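Local coordinates for DUF4785 domain-containing protein (Legionella pneumophila subsp. pneumophila, PDB 4KH9), which is of unknown function but binds calcium and is built from three domains, the central and C-terminal ones belonging to the E-set clan, at residues A[10-15]-A[263-268]; A[14-19]-A[230-235]; A[291-296]-A[351-356]; A[5-10]-A[359-364]. All blocks are in the same frame, centred on the assembly; numbering follows the deposited sequence.

How the contacts relate
The four contacts follow the N-terminal segment 5-19 and the strands and loops it passes at the junction between the central and C-terminal E-set regions. Contacts 1 and 2 have centres about 8 Å apart and are joined by a salt bridge, Lys10 NZ to Glu230 OE1 at 2.8 Å. Contact 3 ties into both: Asp353 OD2 is 2.6 Å from Tyr12 OH of contact 1, and Gly355 O is 2.8 Å from Asn232 ND2 of contact 2. Contacts 3 and 4 use neighbouring strands, with Leu351 N 2.8 Å from Tyr361 O. The side chain of Arg294 in contact 3 is about 7 Å from that of Asp27, a calcium ligand in a structure of this protein, though no ion is bound there in this model.

Contact 1: A[10-15]-A[263-268]; sequences KAYECE and YSIPSA
Ile265 CD1 turns to Tyr12, while CG2 lies mainly against Lys10 and also borders the tyrosine; both partners cross the isoleucine obliquely. CD1 lies 3.8 Å from Tyr12 CB, and CG2 meets the aliphatic part of the lysine, 3.7 Å from Lys10 CG. The next residue extends this apolar surface: Lys10 CB rests on the Pro266 ring, 3.8 Å from Pro266 CG. Beyond CG the lysine turns off, its chain bent at chi2 (76°), and its end leads away from the 263-268 segment to a salt bridge with Glu230. The Tyr12 ring presents an edge to Ser267, whose CB sits near the ring plane at 3.5 Å from Tyr12 CE1. The two hydroxyls, Tyr12 OH and Ser267 OG, are both hydrogen-bonded to Asp353 OD2.

Pro266 is the centre of an inverse gamma turn between strands 251-264 and 268-278, at the passage from the central to the C-terminal E-set region. Ser267 N to Ile265 O closes the turn; Pro266 O accepts from Lys10 N at 2.8 Å, with an N-H...O angle of 155° and the donor 47° above the carbonyl plane. Lys10 O receives a CA-H...O contact from Ser267 CA at 3.4 Å. With carbon surfaces and these two backbone contacts joining the segments, the side-chain polar links run outward to Glu230 and Asp353 and tie this contact to its neighbours.

Contact 2: A[14-19]-A[230-235]; sequences CENCSQ and ELNDRG
Cys14 and Asn232, with CA atoms 6.8 Å apart, mark the nearest backbone approach, and Asn16 and Arg234 follow at 8.7 Å between CA atoms, a spacing that leaves the joining to side chains. Arg234 and Asn16 carry much of it. Asn16 CG stands between its own backbone N and carbonyl carbon (chi1 64°), a position 3.7 Å from Arg234 NE. Separately, Asn16 CB lies over one face of the Arg234 guanidinium, 3.4 Å from Arg234 NH2. The two side chains slide past each other in opposite directions, with amide and guanidinium planes 30° apart.

Glu15 reaches the same arginine with an extended chain and forms a salt bridge, Glu15 OE2 to Arg234 NH1 at 3.1 Å. Its carboxylate is turned 83° from the guanidinium plane, so the two groups do not meet as a flat, doubly bonded pair.

The 230-235 segment is shaped by an Asx turn: Asn232 OD1 accepts from the backbone N of Arg234 at 3.0 Å. Facing it, Cys14 is tied to Cys17 by a disulfide, in a stretch where residues 15-19 have helical backbone torsions without regular helix bonds. This places a disulfide-closed turn of the N-terminal segment against the loop between strands 220-226 and 238-248 of the central region.

Asn232 ND2 lies 3.7 Å from Cys14 SG and 3.2 Å from Asn16 OD1, the two amides being nearly coplanar. ND2 donates to Gly355 O, a carbonyl that also takes a weak hydrogen bond from Asn16 ND2.

Contact 3: A[291-296]-A[351-356]; sequences TASRYA and LIDYGQ
Ala296 and Ile352 form a hydrogen-bonded antiparallel pair, with Ala296 N to Ile352 O at 2.9 Å and Ile352 N to Ala296 O at 2.8 Å. Tyr295 and Asp353 make the adjoining non-hydrogen-bonded pair. The short strand axes run at 152°, as neighbours in a five-stranded antiparallel sheet in which strand 25-29 joins strands of the C-terminal E-set region.

Tyr295 can be followed outward. Its CG stands anti to the carbonyl carbon (chi1 -63°). CB meets Leu351 CD1 at 4.1 Å, and CD1 then passes the Ile352 carbonyl oxygen. CE1 comes to 3.7 Å from Asp353 CB, with ring and carboxylate planes 42° apart. At the tip, Tyr295 OH donates to Thr291 O at 2.6 Å, in the carbonyl plane, closing back on its own segment. The side chain also touches Ala268 and Val289 of the facing strands 268-278 and 281-289, as expected of a residue inside a beta sandwich.

On the face that bears Ala296 and Ile352, Ala296 CB approaches Tyr354 CE2 at 3.4 Å. Arg294 lies beside the Tyr354 ring and points the same way. Its chain is extended to NE; NH1 is hydrogen-bonded to the backbone oxygens of Ser21 and Glu23.

Asp353 gathers the polar bonds where strand 345-353 ends. OD2 accepts from Gln356 NE2 and has further hydrogen-bond partners outside the segments. OD1 is held from opposite faces of the carboxylate: Ser293 OG donates at 2.8 Å on the syn side, and Gly355 N, completing an Asx turn, donates at 2.8 Å.

Contact 4: A[5-10]-A[359-364]; sequences PRQPTK and TVYQYN
Gln7 and Tyr361 meet beside a classic beta bulge, in which Val360 and Tyr361 both face Leu351 on the neighbouring strand. Strand 358-368 is an outermost strand of its sheet in the C-terminal E-set domain, and the N-terminal segment 5-10 runs along it without pairing as a strand.

The side-chain conformations set the contact. Tyr361 CG is anti to the backbone N (chi1 -172°), and its ring turns an edge to the segment, with Gln7 CB in the ring plane 3.8 Å from CE2. At the tip, Tyr361 OH donates to Pro5 O at 2.6 Å, meeting a lone pair in the carbonyl plane. Pro5 crosses both tyrosines at about a right angle, and its CD packs 3.5 Å from Tyr363 CD1.

Gln7, with CG anti to its backbone N and the chain extended beyond, slides past Tyr361 in the opposite direction; its amide plane is 65° from the ring. NE2 passes 3.6 Å from Tyr361 CD2 and donates to Val360 O at 3.0 Å. The bond is moderately bent (N-H...O 150°), and the donor is tilted out of the carbonyl plane. That carbonyl is shared, since Gln174 NE2 is also hydrogen-bonded to Val360 O. Gln7 O is hydrogen-bonded to Ser269 OG on strand 268-278.

Gln7 OE1 is reached through a water lying over one face of the Tyr361 ring, offset toward its rim: the water donates to Gln7 OE1 at 3.1 Å and accepts from Gln362 N at 2.9 Å.

Contact 1: A[10-15]-A[263-268]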
# COMPACT_ATOMS: atom_id res chain seq x y z
N LYS A 10 -1.30 -20.89 -10.77
CA LYS A 10 -0.93 -20.02 -11.87
C LYS A 10 0.60 -19.91 -11.91
O LYS A 10 1.23 -19.68 -10.88
CB LYS A 10 -1.63 -18.64 -11.69
CG LYS A 10 -1.22 -17.54 -12.67
CD LYS A 10 -1.80 -17.67 -14.05
CE LYS A 10 -1.47 -16.42 -14.82
NZ LYS A 10 -1.67 -16.58 -16.27
N ALA A 11 1.19 -20.12 -13.08
CA ALA A 11 2.64 -20.01 -13.23
C ALA A 11 3.04 -18.54 -13.43
O ALA A 11 2.22 -17.73 -13.86
CB ALA A 11 3.12 -20.85 -14.41
N TYR A 12 4.29 -18.20 -13.07
CA TYR A 12 4.85 -16.87 -13.29
C TYR A 12 6.32 -17.02 -13.71
O TYR A 12 6.95 -18.04 -13.44
CB TYR A 12 4.68 -15.96 -12.06
CG TYR A 12 5.53 -16.32 -10.85
CD1 TYR A 12 5.13 -17.32 -9.97
CD2 TYR A 12 6.69 -15.60 -10.55
CE1 TYR A 12 5.89 -17.64 -8.86
CE2 TYR A 12 7.44 -15.90 -9.41
CZ TYR A 12 7.04 -16.92 -8.56
OH TYR A 12 7.77 -17.25 -7.45
N GLU A 13 6.82 -16.02 -14.45
CA GLU A 13 8.21 -15.97 -14.91
C GLU A 13 9.00 -15.34 -13.79
O GLU A 13 8.76 -14.19 -13.44
CB GLU A 13 8.36 -15.21 -16.25
CG GLU A 13 7.64 -15.85 -17.43
CD GLU A 13 7.84 -15.18 -18.78
OE1 GLU A 13 8.97 -14.70 -19.05
OE2 GLU A 13 6.88 -15.19 -19.59
N CYS A 14 9.88 -16.13 -13.18
CA CYS A 14 10.67 -15.70 -12.04
C CYS A 14 12.13 -15.59 -12.41
O CYS A 14 12.71 -16.54 -12.92
CB CYS A 14 10.48 -16.66 -10.87
SG CYS A 14 11.03 -15.99 -9.28
N GLU A 15 12.72 -14.41 -12.14
CA GLU A 15 14.12 -14.10 -12.44
C GLU A 15 15.04 -14.46 -11.28
O GLU A 15 16.17 -14.89 -11.51
CB GLU A 15 14.31 -12.61 -12.81
CG GLU A 15 13.80 -11.61 -11.78
CD GLU A 15 13.99 -10.13 -12.10
OE1 GLU A 15 14.30 -9.79 -13.26
OE2 GLU A 15 13.77 -9.31 -11.18
N TYR A 263 -0.29 -8.32 -3.07
CA TYR A 263 -0.80 -9.12 -4.19
C TYR A 263 0.13 -10.31 -4.48
O TYR A 263 1.34 -10.12 -4.50
CB TYR A 263 -0.95 -8.24 -5.43
CG TYR A 263 -1.31 -8.98 -6.70
CD1 TYR A 263 -2.60 -9.40 -6.94
CD2 TYR A 263 -0.33 -9.30 -7.65
CE1 TYR A 263 -2.94 -10.07 -8.11
CE2 TYR A 263 -0.66 -9.96 -8.83
CZ TYR A 263 -1.97 -10.35 -9.06
OH TYR A 263 -2.33 -11.02 -10.19
N SER A 264 -0.42 -11.51 -4.78
CA SER A 264 0.44 -12.64 -5.15
C SER A 264 -0.16 -13.48 -6.29
O SER A 264 -1.36 -13.42 -6.57
CB SER A 264 0.73 -13.53 -3.94
OG SER A 264 -0.44 -14.20 -3.49
N ILE A 265 0.68 -14.27 -6.92
CA ILE A 265 0.30 -15.24 -7.94
C ILE A 265 0.15 -16.60 -7.23
O ILE A 265 1.03 -16.96 -6.46
CB ILE A 265 1.34 -15.25 -9.08
CG1 ILE A 265 1.32 -13.90 -9.85
CG2 ILE A 265 1.14 -16.42 -10.04
CD1 ILE A 265 2.67 -13.42 -10.17
N PRO A 266 -0.97 -17.33 -7.41
CA PRO A 266 -1.12 -18.62 -6.69
C PRO A 266 -0.24 -19.70 -7.33
O PRO A 266 -0.72 -20.61 -8.00
CB PRO A 266 -2.62 -18.91 -6.85
CG PRO A 266 -3.02 -18.24 -8.13
CD PRO A 266 -2.15 -17.02 -8.25
N SER A 267 1.09 -19.56 -7.15
CA SER A 267 2.16 -20.40 -7.74
C SER A 267 2.13 -21.84 -7.23
O SER A 267 2.76 -22.71 -7.84
CB SER A 267 3.52 -19.79 -7.44
OG SER A 267 3.62 -19.39 -6.08
N ALA A 268 1.44 -22.09 -6.10
CA ALA A 268 1.31 -23.42 -5.51
C ALA A 268 0.13 -23.45 -4.56
O ALA A 268 -0.25 -22.41 -4.00
CB ALA A 268 2.59 -23.81 -4.77

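Contact 2: A[14-19]-A[230-235]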
# COMPACT_ATOMS: atom_id res chain seq x y z
N CYS A 14 9.88 -16.13 -13.18
CA CYS A 14 10.67 -15.70 -12.04
C CYS A 14 12.13 -15.59 -12.41
O CYS A 14 12.71 -16.54 -12.92
CB CYS A 14 10.48 -16.66 -10.87
SG CYS A 14 11.03 -15.99 -9.28
N GLU A 15 12.72 -14.41 -12.14
CA GLU A 15 14.12 -14.10 -12.44
C GLU A 15 15.04 -14.46 -11.28
O GLU A 15 16.17 -14.89 -11.51
CB GLU A 15 14.31 -12.61 -12.81
CG GLU A 15 13.80 -11.61 -11.78
CD GLU A 15 13.99 -10.13 -12.10
OE1 GLU A 15 14.30 -9.79 -13.26
OE2 GLU A 15 13.77 -9.31 -11.18
N ASN A 16 14.57 -14.28 -10.03
CA ASN A 16 15.38 -14.50 -8.83
C ASN A 16 15.26 -15.92 -8.23
O ASN A 16 16.01 -16.21 -7.29
CB ASN A 16 15.01 -13.47 -7.77
CG ASN A 16 13.60 -13.58 -7.26
OD1 ASN A 16 12.62 -13.45 -8.01
ND2 ASN A 16 13.46 -13.77 -5.96
N CYS A 17 14.34 -16.77 -8.73
CA CYS A 17 14.10 -18.11 -8.18
C CYS A 17 15.35 -18.99 -8.24
O CYS A 17 15.61 -19.69 -7.26
CB CYS A 17 12.91 -18.80 -8.83
SG CYS A 17 11.31 -18.34 -8.11
N SER A 18 16.15 -18.93 -9.34
CA SER A 18 17.40 -19.70 -9.52
C SER A 18 18.42 -19.45 -8.38
O SER A 18 19.20 -20.34 -8.05
CB SER A 18 18.05 -19.32 -10.85
OG SER A 18 17.26 -19.80 -11.93
N GLN A 19 18.39 -18.25 -7.79
CA GLN A 19 19.27 -17.85 -6.69
C GLN A 19 18.81 -18.38 -5.33
O GLN A 19 19.54 -18.23 -4.34
CB GLN A 19 19.35 -16.31 -6.63
CG GLN A 19 20.02 -15.68 -7.86
CD GLN A 19 20.08 -14.18 -7.81
OE1 GLN A 19 19.64 -13.49 -8.74
NE2 GLN A 19 20.62 -13.62 -6.73
N GLU A 230 0.61 -10.58 -14.05
CA GLU A 230 1.27 -11.89 -14.02
C GLU A 230 2.70 -11.79 -13.50
O GLU A 230 3.39 -12.80 -13.42
CB GLU A 230 1.27 -12.54 -15.42
CG GLU A 230 -0.11 -12.97 -15.87
CD GLU A 230 -0.15 -13.59 -17.25
OE1 GLU A 230 0.20 -14.79 -17.38
OE2 GLU A 230 -0.56 -12.90 -18.20
N LEU A 231 3.12 -10.58 -13.12
CA LEU A 231 4.46 -10.30 -12.65
C LEU A 231 4.64 -10.56 -11.17
O LEU A 231 3.71 -10.37 -10.37
CB LEU A 231 4.84 -8.84 -12.93
CG LEU A 231 4.70 -8.31 -14.35
CD1 LEU A 231 5.12 -6.86 -14.39
CD2 LEU A 231 5.53 -9.13 -15.36
N ASN A 232 5.86 -10.97 -10.81
CA ASN A 232 6.29 -11.23 -9.45
C ASN A 232 6.55 -9.86 -8.78
O ASN A 232 7.29 -9.04 -9.32
CB ASN A 232 7.54 -12.15 -9.47
CG ASN A 232 8.22 -12.37 -8.14
OD1 ASN A 232 7.68 -12.10 -7.07
ND2 ASN A 232 9.43 -12.88 -8.17
N ASP A 233 5.91 -9.60 -7.63
CA ASP A 233 6.07 -8.31 -6.94
C ASP A 233 7.35 -8.24 -6.07
O ASP A 233 7.68 -7.15 -5.62
CB ASP A 233 4.83 -8.02 -6.08
CG ASP A 233 3.56 -7.81 -6.89
OD1 ASP A 233 3.66 -7.39 -8.07
OD2 ASP A 233 2.48 -7.96 -6.33
N ARG A 234 8.04 -9.38 -5.86
CA ARG A 234 9.28 -9.54 -5.09
C ARG A 234 9.21 -8.85 -3.69
O ARG A 234 10.11 -8.09 -3.29
CB ARG A 234 10.50 -9.01 -5.87
CG ARG A 234 10.73 -9.68 -7.22
CD ARG A 234 12.05 -9.28 -7.81
NE ARG A 234 13.15 -9.91 -7.07
CZ ARG A 234 14.44 -9.73 -7.33
NH1 ARG A 234 14.81 -8.93 -8.32
NH2 ARG A 234 15.36 -10.32 -6.59
N GLY A 235 8.15 -9.15 -2.95
CA GLY A 235 7.93 -8.62 -1.61
C GLY A 235 7.32 -7.23 -1.55
O GLY A 235 6.79 -6.85 -0.50

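Contact 3: A[291-296]-A[351-356]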
# COMPACT_ATOMS: atom_id res chain seq x y z
N THR A 291 5.15 -23.23 -10.61
CA THR A 291 6.45 -22.61 -10.92
C THR A 291 7.52 -23.11 -9.95
O THR A 291 7.31 -23.10 -8.74
CB THR A 291 6.32 -21.08 -10.86
OG1 THR A 291 5.56 -20.65 -11.98
CG2 THR A 291 7.65 -20.35 -10.88
N ALA A 292 8.69 -23.50 -10.51
CA ALA A 292 9.87 -23.96 -9.78
C ALA A 292 10.35 -22.83 -8.85
O ALA A 292 10.65 -21.72 -9.31
CB ALA A 292 10.97 -24.38 -10.75
N SER A 293 10.34 -23.08 -7.54
CA SER A 293 10.73 -22.07 -6.56
C SER A 293 10.97 -22.69 -5.22
O SER A 293 10.78 -23.89 -5.05
CB SER A 293 9.64 -20.98 -6.46
OG SER A 293 10.07 -19.85 -5.71
N ARG A 294 11.35 -21.87 -4.25
CA ARG A 294 11.49 -22.30 -2.87
C ARG A 294 10.20 -21.97 -2.14
O ARG A 294 9.74 -20.82 -2.15
CB ARG A 294 12.72 -21.68 -2.20
CG ARG A 294 12.94 -22.22 -0.79
CD ARG A 294 14.21 -21.65 -0.19
NE ARG A 294 14.46 -22.25 1.12
CZ ARG A 294 14.91 -23.48 1.32
NH1 ARG A 294 15.14 -24.30 0.30
NH2 ARG A 294 15.10 -23.93 2.55
N TYR A 295 9.62 -22.97 -1.49
CA TYR A 295 8.37 -22.81 -0.77
C TYR A 295 8.51 -23.24 0.67
O TYR A 295 9.28 -24.17 0.99
CB TYR A 295 7.26 -23.65 -1.44
CG TYR A 295 6.93 -23.23 -2.85
CD1 TYR A 295 5.96 -22.27 -3.10
CD2 TYR A 295 7.55 -23.83 -3.94
CE1 TYR A 295 5.65 -21.88 -4.40
CE2 TYR A 295 7.23 -23.46 -5.25
CZ TYR A 295 6.26 -22.50 -5.48
OH TYR A 295 5.98 -22.09 -6.76
N ALA A 296 7.73 -22.60 1.56
CA ALA A 296 7.73 -22.99 2.96
C ALA A 296 6.34 -23.28 3.39
O ALA A 296 5.43 -22.48 3.19
CB ALA A 296 8.34 -21.91 3.84
N LEU A 351 1.30 -21.52 3.02
CA LEU A 351 2.36 -21.86 2.09
C LEU A 351 2.96 -20.56 1.53
O LEU A 351 2.23 -19.74 0.99
CB LEU A 351 1.86 -22.80 0.98
CG LEU A 351 2.92 -23.34 0.01
CD1 LEU A 351 3.79 -24.39 0.68
CD2 LEU A 351 2.25 -23.96 -1.19
N ILE A 352 4.27 -20.37 1.74
CA ILE A 352 4.99 -19.16 1.32
C ILE A 352 5.82 -19.48 0.10
O ILE A 352 6.48 -20.51 0.07
CB ILE A 352 5.90 -18.59 2.47
CG1 ILE A 352 5.06 -18.22 3.71
CG2 ILE A 352 6.70 -17.34 2.00
CD1 ILE A 352 5.84 -17.96 4.99
N ASP A 353 5.85 -18.57 -0.85
CA ASP A 353 6.71 -18.63 -2.03
C ASP A 353 7.82 -17.63 -1.80
O ASP A 353 7.55 -16.44 -1.85
CB ASP A 353 5.92 -18.35 -3.33
CG ASP A 353 6.72 -18.34 -4.62
OD1 ASP A 353 7.97 -18.43 -4.56
OD2 ASP A 353 6.10 -18.30 -5.70
N TYR A 354 9.06 -18.09 -1.57
CA TYR A 354 10.18 -17.19 -1.32
C TYR A 354 10.61 -16.43 -2.57
O TYR A 354 11.29 -15.41 -2.44
CB TYR A 354 11.37 -17.92 -0.73
CG TYR A 354 11.15 -18.28 0.72
CD1 TYR A 354 11.24 -17.31 1.72
CD2 TYR A 354 10.93 -19.59 1.11
CE1 TYR A 354 11.09 -17.64 3.06
CE2 TYR A 354 10.79 -19.94 2.45
CZ TYR A 354 10.85 -18.96 3.42
OH TYR A 354 10.70 -19.28 4.75
N GLY A 355 10.18 -16.89 -3.75
CA GLY A 355 10.43 -16.18 -5.00
C GLY A 355 9.62 -14.90 -5.05
O GLY A 355 10.05 -13.91 -5.64
N GLN A 356 8.45 -14.90 -4.39
CA GLN A 356 7.54 -13.76 -4.33
C GLN A 356 7.62 -13.06 -2.99
O GLN A 356 7.24 -11.89 -2.91
CB GLN A 356 6.09 -14.23 -4.55
CG GLN A 356 5.78 -14.60 -6.00
CD GLN A 356 4.32 -14.91 -6.13
OE1 GLN A 356 3.48 -14.01 -6.16
NE2 GLN A 356 3.98 -16.18 -6.14

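Contact 4: A[5-10]-A[359-364]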
# COMPACT_ATOMS: atom_id res chain seq x y z
N PRO A 5 -9.64 -26.39 0.84
CA PRO A 5 -10.32 -25.67 -0.26
C PRO A 5 -9.45 -25.62 -1.52
O PRO A 5 -8.26 -25.32 -1.42
CB PRO A 5 -10.55 -24.26 0.32
CG PRO A 5 -10.49 -24.42 1.80
CD PRO A 5 -9.57 -25.57 2.07
N ARG A 6 -10.03 -25.95 -2.70
CA ARG A 6 -9.28 -25.95 -3.96
C ARG A 6 -8.91 -24.54 -4.40
O ARG A 6 -9.70 -23.61 -4.24
CB ARG A 6 -10.04 -26.65 -5.11
CG ARG A 6 -10.34 -28.13 -4.90
CD ARG A 6 -10.55 -28.88 -6.22
NE ARG A 6 -11.65 -28.35 -7.03
CZ ARG A 6 -12.90 -28.80 -7.01
NH1 ARG A 6 -13.24 -29.80 -6.20
NH2 ARG A 6 -13.83 -28.26 -7.79
N GLN A 7 -7.71 -24.39 -4.95
CA GLN A 7 -7.18 -23.14 -5.49
C GLN A 7 -6.42 -23.46 -6.78
O GLN A 7 -5.35 -24.06 -6.70
CB GLN A 7 -6.30 -22.39 -4.46
CG GLN A 7 -5.63 -21.09 -4.97
CD GLN A 7 -4.62 -20.50 -3.99
OE1 GLN A 7 -4.98 -19.72 -3.10
NE2 GLN A 7 -3.34 -20.87 -4.12
N PRO A 8 -6.95 -23.12 -7.97
CA PRO A 8 -6.19 -23.35 -9.21
C PRO A 8 -4.85 -22.63 -9.18
O PRO A 8 -4.79 -21.48 -8.75
CB PRO A 8 -7.11 -22.77 -10.29
CG PRO A 8 -8.46 -22.75 -9.68
CD PRO A 8 -8.22 -22.42 -8.25
N THR A 9 -3.77 -23.29 -9.58
CA THR A 9 -2.46 -22.66 -9.55
C THR A 9 -2.22 -21.85 -10.84
O THR A 9 -2.83 -22.10 -11.88
CB THR A 9 -1.32 -23.66 -9.30
OG1 THR A 9 -1.20 -24.53 -10.41
CG2 THR A 9 -1.47 -24.44 -8.01
N LYS A 10 -1.30 -20.89 -10.77
CA LYS A 10 -0.93 -20.02 -11.87
C LYS A 10 0.60 -19.91 -11.91
O LYS A 10 1.23 -19.68 -10.88
CB LYS A 10 -1.63 -18.64 -11.69
CG LYS A 10 -1.22 -17.54 -12.67
CD LYS A 10 -1.80 -17.67 -14.05
CE LYS A 10 -1.47 -16.42 -14.82
NZ LYS A 10 -1.67 -16.58 -16.27
N THR A 359 2.68 -15.16 0.90
CA THR A 359 1.87 -16.34 1.23
C THR A 359 1.04 -16.57 -0.03
O THR A 359 0.39 -15.63 -0.50
CB THR A 359 1.05 -16.09 2.52
OG1 THR A 359 1.96 -15.96 3.60
CG2 THR A 359 0.10 -17.22 2.84
N VAL A 360 1.14 -17.77 -0.65
CA VAL A 360 0.42 -18.01 -1.91
C VAL A 360 -0.84 -18.87 -1.67
O VAL A 360 -1.76 -18.86 -2.50
CB VAL A 360 1.32 -18.59 -3.01
CG1 VAL A 360 2.35 -17.54 -3.43
CG2 VAL A 360 2.01 -19.90 -2.58
N TYR A 361 -0.89 -19.54 -0.51
CA TYR A 361 -2.01 -20.38 -0.08
C TYR A 361 -2.10 -20.34 1.41
O TYR A 361 -1.09 -20.48 2.10
CB TYR A 361 -1.89 -21.84 -0.57
CG TYR A 361 -3.13 -22.67 -0.29
CD1 TYR A 361 -3.37 -23.21 0.97
CD2 TYR A 361 -4.09 -22.88 -1.28
CE1 TYR A 361 -4.55 -23.90 1.26
CE2 TYR A 361 -5.26 -23.60 -1.01
CZ TYR A 361 -5.48 -24.11 0.27
OH TYR A 361 -6.62 -24.82 0.56
N GLN A 362 -3.32 -20.16 1.93
CA GLN A 362 -3.52 -20.22 3.37
C GLN A 362 -4.90 -20.75 3.70
O GLN A 362 -5.89 -20.44 3.02
CB GLN A 362 -3.28 -18.87 4.06
CG GLN A 362 -4.03 -17.67 3.50
CD GLN A 362 -3.38 -16.38 3.92
OE1 GLN A 362 -3.07 -16.16 5.10
NE2 GLN A 362 -3.17 -15.49 2.96
N TYR A 363 -4.93 -21.57 4.73
CA TYR A 363 -6.12 -22.11 5.35
C TYR A 363 -6.03 -21.75 6.83
O TYR A 363 -5.20 -22.32 7.54
CB TYR A 363 -6.26 -23.62 5.08
CG TYR A 363 -7.56 -24.17 5.60
CD1 TYR A 363 -8.77 -23.79 5.02
CD2 TYR A 363 -7.60 -25.02 6.69
CE1 TYR A 363 -9.99 -24.27 5.51
CE2 TYR A 363 -8.81 -25.52 7.18
CZ TYR A 363 -10.00 -25.15 6.58
OH TYR A 363 -11.19 -25.61 7.08
N ASN A 364 -6.82 -20.76 7.26
CA ASN A 364 -6.78 -20.23 8.63
C ASN A 364 -7.97 -20.69 9.49
O ASN A 364 -8.39 -19.98 10.42
CB ASN A 364 -6.74 -18.70 8.60
CG ASN A 364 -5.57 -18.16 7.81
OD1 ASN A 364 -4.41 -18.27 8.22
ND2 ASN A 364 -5.87 -17.61 6.64
O HOH W 1 -5.34 -19.47 -0.03